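Local coordinates for protein intimin (Escherichia coli, PDB 1F00) that probably mediates attachment of enteropathogenic bacteria to host cells, presenting a C-type lectin-like domain on immunoglobulin-like domains for binding its receptor, at residues 214-228 with 256-268. Residues are numbered along the deposited sequence; the frame is centred on the assembly and turned at random.
Sequences QNELENVFKAWGAAN and STYDLVKQNPLNN
Helix 214-224 lies along the hairpin of strands 256-259 and 263-268, its axis running parallel to the first strand at 8.1 Å and nearly antiparallel to the second. Tyr-258 lays its ring against the helix backbone: Gln-214 O and Glu-218 CA sit over one face, Gln-263 O over the other. With CG anti to the backbone N (chi1 -176°), the ring slants along the helix until OH comes 3.4 Å from Phe-221 CB. Leu-217 slides past in the opposite direction, CB 3.5 Å from Tyr-258 CD2.

Phe-221 is sandwiched as well. Gly-225 CA covers one face; over the other, Gln-263 CG makes a CH-pi contact 3.5 Å from the ring centroid, and the extended glutamine chain then brings its amide into a stack, the planes 17° apart. Leu-260 O meets the ring edge in plane. That carbonyl also accepts a nearly straight bond from Ala-227 N (2.9 Å, 169°) and a water proton; the same water donates to Gly-225 O, tying together the turn after the helix and the hairpin bend. Gly-225, the first residue past the helix, leaves helical geometry with positive phi. Within the bend, Asp-259 OD2 accepts from Val-261 N, an Asx turn, and from Lys-262 N, which extends it to an Asx motif.

Leu-260 CD2 packs 3.9 Å from Val-220 CG1, and both side chains touch Ile-186 of strand 184-190. The contact thus packs a helix of the C-type lectin-like domain lengthwise against the 254-259/263-270 hairpin of its three-stranded antiparallel sheet, with 240-242 beyond 254-259, while Val-220 and Ala-227 also reach strand 118-120.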
loop_
_atom_site.group_PDB
_atom_site.type_symbol
_atom_site.label_atom_id
_atom_site.label_comp_id
_atom_site.label_asym_id
_atom_site.label_seq_id
_atom_site.Cartn_x
_atom_site.Cartn_y
_atom_site.Cartn_z
ATOM N N GLN A 214 25.571 -21.706 -0.873
ATOM C CA GLN A 214 24.245 -22.166 -0.493
ATOM C C GLN A 214 23.681 -21.142 0.495
ATOM O O GLN A 214 22.479 -20.876 0.519
ATOM C CB GLN A 214 24.343 -23.558 0.145
ATOM C CG GLN A 214 24.666 -24.652 -0.881
ATOM C CD GLN A 214 25.218 -25.928 -0.267
ATOM O OE1 GLN A 214 25.149 -26.999 -0.873
ATOM N NE2 GLN A 214 25.779 -25.819 0.929
ATOM N N ASN A 215 24.562 -20.550 1.295
ATOM C CA ASN A 215 24.153 -19.549 2.278
ATOM C C ASN A 215 23.405 -18.378 1.634
ATOM O O ASN A 215 22.358 -17.953 2.131
ATOM C CB ASN A 215 25.385 -19.041 3.044
ATOM C CG ASN A 215 25.036 -18.034 4.119
ATOM O OD1 ASN A 215 24.739 -16.875 3.832
ATOM N ND2 ASN A 215 25.066 -18.475 5.372
ATOM N N GLU A 216 23.918 -17.867 0.517
ATOM C CA GLU A 216 23.268 -16.736 -0.144
ATOM C C GLU A 216 21.828 -17.038 -0.566
ATOM O O GLU A 216 20.955 -16.185 -0.429
ATOM C CB GLU A 216 24.092 -16.269 -1.357
ATOM C CG GLU A 216 23.511 -15.022 -2.048
ATOM C CD GLU A 216 24.516 -14.320 -2.957
ATOM O OE1 GLU A 216 25.206 -15.008 -3.728
ATOM O OE2 GLU A 216 24.610 -13.074 -2.910
ATOM N N LEU A 217 21.572 -18.246 -1.068
ATOM C CA LEU A 217 20.214 -18.611 -1.476
ATOM C C LEU A 217 19.362 -19.015 -0.272
ATOM O O LEU A 217 18.143 -18.854 -0.279
ATOM C CB LEU A 217 20.238 -19.742 -2.512
ATOM C CG LEU A 217 20.753 -19.364 -3.908
ATOM C CD1 LEU A 217 20.530 -20.514 -4.874
ATOM C CD2 LEU A 217 20.026 -18.124 -4.402
ATOM N N GLU A 218 20.002 -19.539 0.766
ATOM C CA GLU A 218 19.271 -19.922 1.968
ATOM C C GLU A 218 18.618 -18.675 2.563
ATOM O O GLU A 218 17.493 -18.728 3.069
ATOM C CB GLU A 218 20.214 -20.546 2.995
ATOM C CG GLU A 218 19.533 -20.952 4.280
ATOM C CD GLU A 218 20.500 -21.541 5.287
ATOM O OE1 GLU A 218 20.055 -21.877 6.408
ATOM O OE2 GLU A 218 21.703 -21.670 4.956
ATOM N N ASN A 219 19.320 -17.549 2.502
ATOM C CA ASN A 219 18.764 -16.309 3.030
ATOM C C ASN A 219 17.573 -15.860 2.196
ATOM O O ASN A 219 16.656 -15.209 2.706
ATOM C CB ASN A 219 19.843 -15.222 3.100
ATOM C CG ASN A 219 20.737 -15.385 4.324
ATOM O OD1 ASN A 219 20.243 -15.498 5.450
ATOM N ND2 ASN A 219 22.050 -15.403 4.113
ATOM N N VAL A 220 17.576 -16.226 0.916
ATOM C CA VAL A 220 16.470 -15.886 0.034
ATOM C C VAL A 220 15.233 -16.674 0.491
ATOM O O VAL A 220 14.148 -16.117 0.634
ATOM C CB VAL A 220 16.796 -16.257 -1.432
ATOM C CG1 VAL A 220 15.594 -15.974 -2.323
ATOM C CG2 VAL A 220 18.018 -15.458 -1.911
ATOM N N PHE A 221 15.409 -17.974 0.711
ATOM C CA PHE A 221 14.320 -18.842 1.162
ATOM C C PHE A 221 13.832 -18.367 2.537
ATOM O O PHE A 221 12.636 -18.370 2.825
ATOM C CB PHE A 221 14.806 -20.291 1.261
ATOM C CG PHE A 221 13.728 -21.268 1.656
ATOM C CD1 PHE A 221 12.912 -21.851 0.695
ATOM C CD2 PHE A 221 13.505 -21.570 2.995
ATOM C CE1 PHE A 221 11.879 -22.726 1.061
ATOM C CE2 PHE A 221 12.475 -22.442 3.376
ATOM C CZ PHE A 221 11.662 -23.019 2.407
ATOM N N LYS A 222 14.772 -17.954 3.378
ATOM C CA LYS A 222 14.454 -17.463 4.717
ATOM C C LYS A 222 13.454 -16.309 4.648
ATOM O O LYS A 222 12.497 -16.241 5.425
ATOM C CB LYS A 222 15.736 -16.988 5.405
ATOM C CG LYS A 222 15.542 -16.496 6.828
ATOM C CD LYS A 222 16.844 -15.939 7.410
ATOM C CE LYS A 222 17.985 -16.951 7.311
ATOM N NZ LYS A 222 17.663 -18.252 7.966
ATOM N N ALA A 223 13.665 -15.409 3.699
ATOM C CA ALA A 223 12.780 -14.261 3.555
ATOM C C ALA A 223 11.483 -14.549 2.801
ATOM O O ALA A 223 10.422 -14.076 3.200
ATOM C CB ALA A 223 13.528 -13.116 2.870
ATOM N N TRP A 224 11.561 -15.323 1.723
ATOM C CA TRP A 224 10.385 -15.602 0.910
ATOM C C TRP A 224 9.715 -16.966 1.021
ATOM O O TRP A 224 8.573 -17.122 0.594
ATOM C CB TRP A 224 10.722 -15.347 -0.564
ATOM C CG TRP A 224 11.174 -13.958 -0.788
ATOM C CD1 TRP A 224 12.460 -13.492 -0.752
ATOM C CD2 TRP A 224 10.336 -12.817 -0.974
ATOM N NE1 TRP A 224 12.472 -12.119 -0.898
ATOM C CE2 TRP A 224 11.181 -11.682 -1.037
ATOM C CE3 TRP A 224 8.950 -12.641 -1.087
ATOM C CZ2 TRP A 224 10.682 -10.390 -1.210
ATOM C CZ3 TRP A 224 8.454 -11.354 -1.258
ATOM C CH2 TRP A 224 9.319 -10.245 -1.318
ATOM N N GLY A 225 10.408 -17.949 1.580
ATOM C CA GLY A 225 9.827 -19.279 1.664
ATOM C C GLY A 225 9.866 -19.945 0.295
ATOM O O GLY A 225 10.431 -19.390 -0.652
ATOM N N ALA A 226 9.268 -21.127 0.178
ATOM C CA ALA A 226 9.250 -21.867 -1.085
ATOM C C ALA A 226 8.822 -20.990 -2.272
ATOM O O ALA A 226 7.719 -20.449 -2.287
ATOM C CB ALA A 226 8.326 -23.077 -0.961
ATOM N N ALA A 227 9.693 -20.874 -3.271
ATOM C CA ALA A 227 9.423 -20.043 -4.442
ATOM C C ALA A 227 8.150 -20.362 -5.214
ATOM O O ALA A 227 7.518 -19.456 -5.759
ATOM C CB ALA A 227 10.613 -20.086 -5.398
ATOM N N ASN A 228 7.770 -21.636 -5.273
ATOM C CA ASN A 228 6.584 -22.005 -6.036
ATOM C C ASN A 228 5.260 -21.619 -5.391
ATOM O O ASN A 228 4.197 -22.053 -5.830
ATOM C CB ASN A 228 6.601 -23.501 -6.380
ATOM C CG ASN A 228 6.573 -24.392 -5.158
ATOM O OD1 ASN A 228 6.406 -25.602 -5.278
ATOM N ND2 ASN A 228 6.738 -23.806 -3.983
ATOM N N SER A 256 28.006 -27.360 -5.827
ATOM C CA SER A 256 26.919 -27.545 -4.891
ATOM C C SER A 256 25.703 -26.821 -5.440
ATOM O O SER A 256 25.806 -26.048 -6.402
ATOM C CB SER A 256 27.290 -26.985 -3.516
ATOM O OG SER A 256 28.294 -27.782 -2.917
ATOM N N THR A 257 24.551 -27.091 -4.838
ATOM C CA THR A 257 23.306 -26.463 -5.251
ATOM C C THR A 257 22.423 -26.202 -4.038
ATOM O O THR A 257 22.636 -26.758 -2.951
ATOM C CB THR A 257 22.489 -27.369 -6.198
ATOM O OG1 THR A 257 22.064 -28.532 -5.476
ATOM C CG2 THR A 257 23.316 -27.795 -7.419
ATOM N N TYR A 258 21.440 -25.333 -4.232
ATOM C CA TYR A 258 20.466 -25.034 -3.201
ATOM C C TYR A 258 19.165 -24.950 -3.986
ATOM O O TYR A 258 19.146 -24.467 -5.121
ATOM C CB TYR A 258 20.749 -23.705 -2.500
ATOM C CG TYR A 258 19.795 -23.448 -1.353
ATOM C CD1 TYR A 258 20.014 -24.009 -0.089
ATOM C CD2 TYR A 258 18.655 -22.666 -1.537
ATOM C CE1 TYR A 258 19.117 -23.794 0.963
ATOM C CE2 TYR A 258 17.752 -22.446 -0.496
ATOM C CZ TYR A 258 17.988 -23.009 0.750
ATOM O OH TYR A 258 17.093 -22.778 1.772
ATOM N N ASP A 259 18.086 -25.432 -3.387
ATOM C CA ASP A 259 16.796 -25.461 -4.050
ATOM C C ASP A 259 15.870 -24.409 -3.448
ATOM O O ASP A 259 15.507 -24.496 -2.273
ATOM C CB ASP A 259 16.212 -26.871 -3.886
ATOM C CG ASP A 259 15.072 -27.155 -4.831
ATOM O OD1 ASP A 259 15.027 -28.287 -5.369
ATOM O OD2 ASP A 259 14.215 -26.266 -5.027
ATOM N N LEU A 260 15.492 -23.418 -4.255
ATOM C CA LEU A 260 14.623 -22.348 -3.790
ATOM C C LEU A 260 13.203 -22.809 -3.473
ATOM O O LEU A 260 12.381 -22.017 -3.002
ATOM C CB LEU A 260 14.600 -21.194 -4.801
ATOM C CG LEU A 260 15.896 -20.368 -4.843
ATOM C CD1 LEU A 260 15.806 -19.316 -5.937
ATOM C CD2 LEU A 260 16.131 -19.707 -3.488
ATOM N N VAL A 261 12.911 -24.081 -3.741
ATOM C CA VAL A 261 11.599 -24.632 -3.411
ATOM C C VAL A 261 11.744 -25.607 -2.244
ATOM O O VAL A 261 11.070 -25.473 -1.223
ATOM C CB VAL A 261 10.947 -25.391 -4.593
ATOM C CG1 VAL A 261 9.731 -26.179 -4.091
ATOM C CG2 VAL A 261 10.490 -24.404 -5.668
ATOM N N LYS A 262 12.654 -26.564 -2.389
ATOM C CA LYS A 262 12.870 -27.595 -1.378
ATOM C C LYS A 262 14.025 -27.363 -0.399
ATOM O O LYS A 262 14.265 -28.208 0.466
ATOM C CB LYS A 262 13.089 -28.942 -2.079
ATOM C CG LYS A 262 12.110 -29.203 -3.217
ATOM C CD LYS A 262 12.184 -30.623 -3.750
ATOM C CE LYS A 262 13.467 -30.893 -4.520
ATOM N NZ LYS A 262 13.373 -32.200 -5.239
ATOM N N GLN A 263 14.713 -26.226 -0.508
ATOM C CA GLN A 263 15.876 -25.941 0.338
ATOM C C GLN A 263 16.871 -27.014 -0.133
ATOM O O GLN A 263 17.554 -26.828 -1.144
ATOM C CB GLN A 263 15.517 -26.094 1.826
ATOM C CG GLN A 263 14.407 -25.140 2.290
ATOM C CD GLN A 263 14.023 -25.319 3.755
ATOM O OE1 GLN A 263 14.797 -25.006 4.653
ATOM N NE2 GLN A 263 12.822 -25.829 3.994
ATOM N N ASN A 264 16.957 -28.123 0.593
ATOM C CA ASN A 264 17.783 -29.258 0.174
ATOM C C ASN A 264 19.192 -28.943 -0.359
ATOM O O ASN A 264 19.486 -29.200 -1.527
ATOM C CB ASN A 264 16.996 -30.019 -0.907
ATOM C CG ASN A 264 17.518 -31.424 -1.165
ATOM O OD1 ASN A 264 17.459 -31.910 -2.297
ATOM N ND2 ASN A 264 17.999 -32.092 -0.123
ATOM N N PRO A 265 20.077 -28.383 0.476
ATOM C CA PRO A 265 21.411 -28.107 -0.072
ATOM C C PRO A 265 22.146 -29.400 -0.431
ATOM O O PRO A 265 22.235 -30.318 0.394
ATOM C CB PRO A 265 22.096 -27.337 1.054
ATOM C CG PRO A 265 21.419 -27.863 2.296
ATOM C CD PRO A 265 19.969 -27.921 1.871
ATOM N N LEU A 266 22.654 -29.475 -1.663
ATOM C CA LEU A 266 23.389 -30.651 -2.140
ATOM C C LEU A 266 24.819 -30.313 -2.561
ATOM O O LEU A 266 25.131 -29.165 -2.869
ATOM C CB LEU A 266 22.672 -31.279 -3.335
ATOM C CG LEU A 266 21.206 -31.652 -3.146
ATOM C CD1 LEU A 266 20.660 -32.263 -4.437
ATOM C CD2 LEU A 266 21.078 -32.622 -1.982
ATOM N N ASN A 267 25.681 -31.326 -2.583
ATOM C CA ASN A 267 27.072 -31.139 -2.978
ATOM C C ASN A 267 27.504 -32.264 -3.926
ATOM O O ASN A 267 26.750 -33.215 -4.166
ATOM C CB ASN A 267 27.971 -31.151 -1.740
ATOM C CG ASN A 267 27.458 -30.248 -0.635
ATOM O OD1 ASN A 267 27.410 -29.027 -0.782
ATOM N ND2 ASN A 267 27.065 -30.850 0.486
ATOM N N ASN A 268 28.717 -32.142 -4.464
ATOM C CA ASN A 268 29.281 -33.149 -5.358
ATOM C C ASN A 268 28.446 -33.414 -6.603
ATOM O O ASN A 268 28.406 -34.541 -7.103
ATOM C CB ASN A 268 29.473 -34.466 -4.600
ATOM C CG ASN A 268 30.375 -34.317 -3.396
ATOM O OD1 ASN A 268 30.003 -34.687 -2.282
ATOM N ND2 ASN A 268 31.571 -33.782 -3.611
HETATM O O HOH W 1 12.926 -19.245 -2.273
#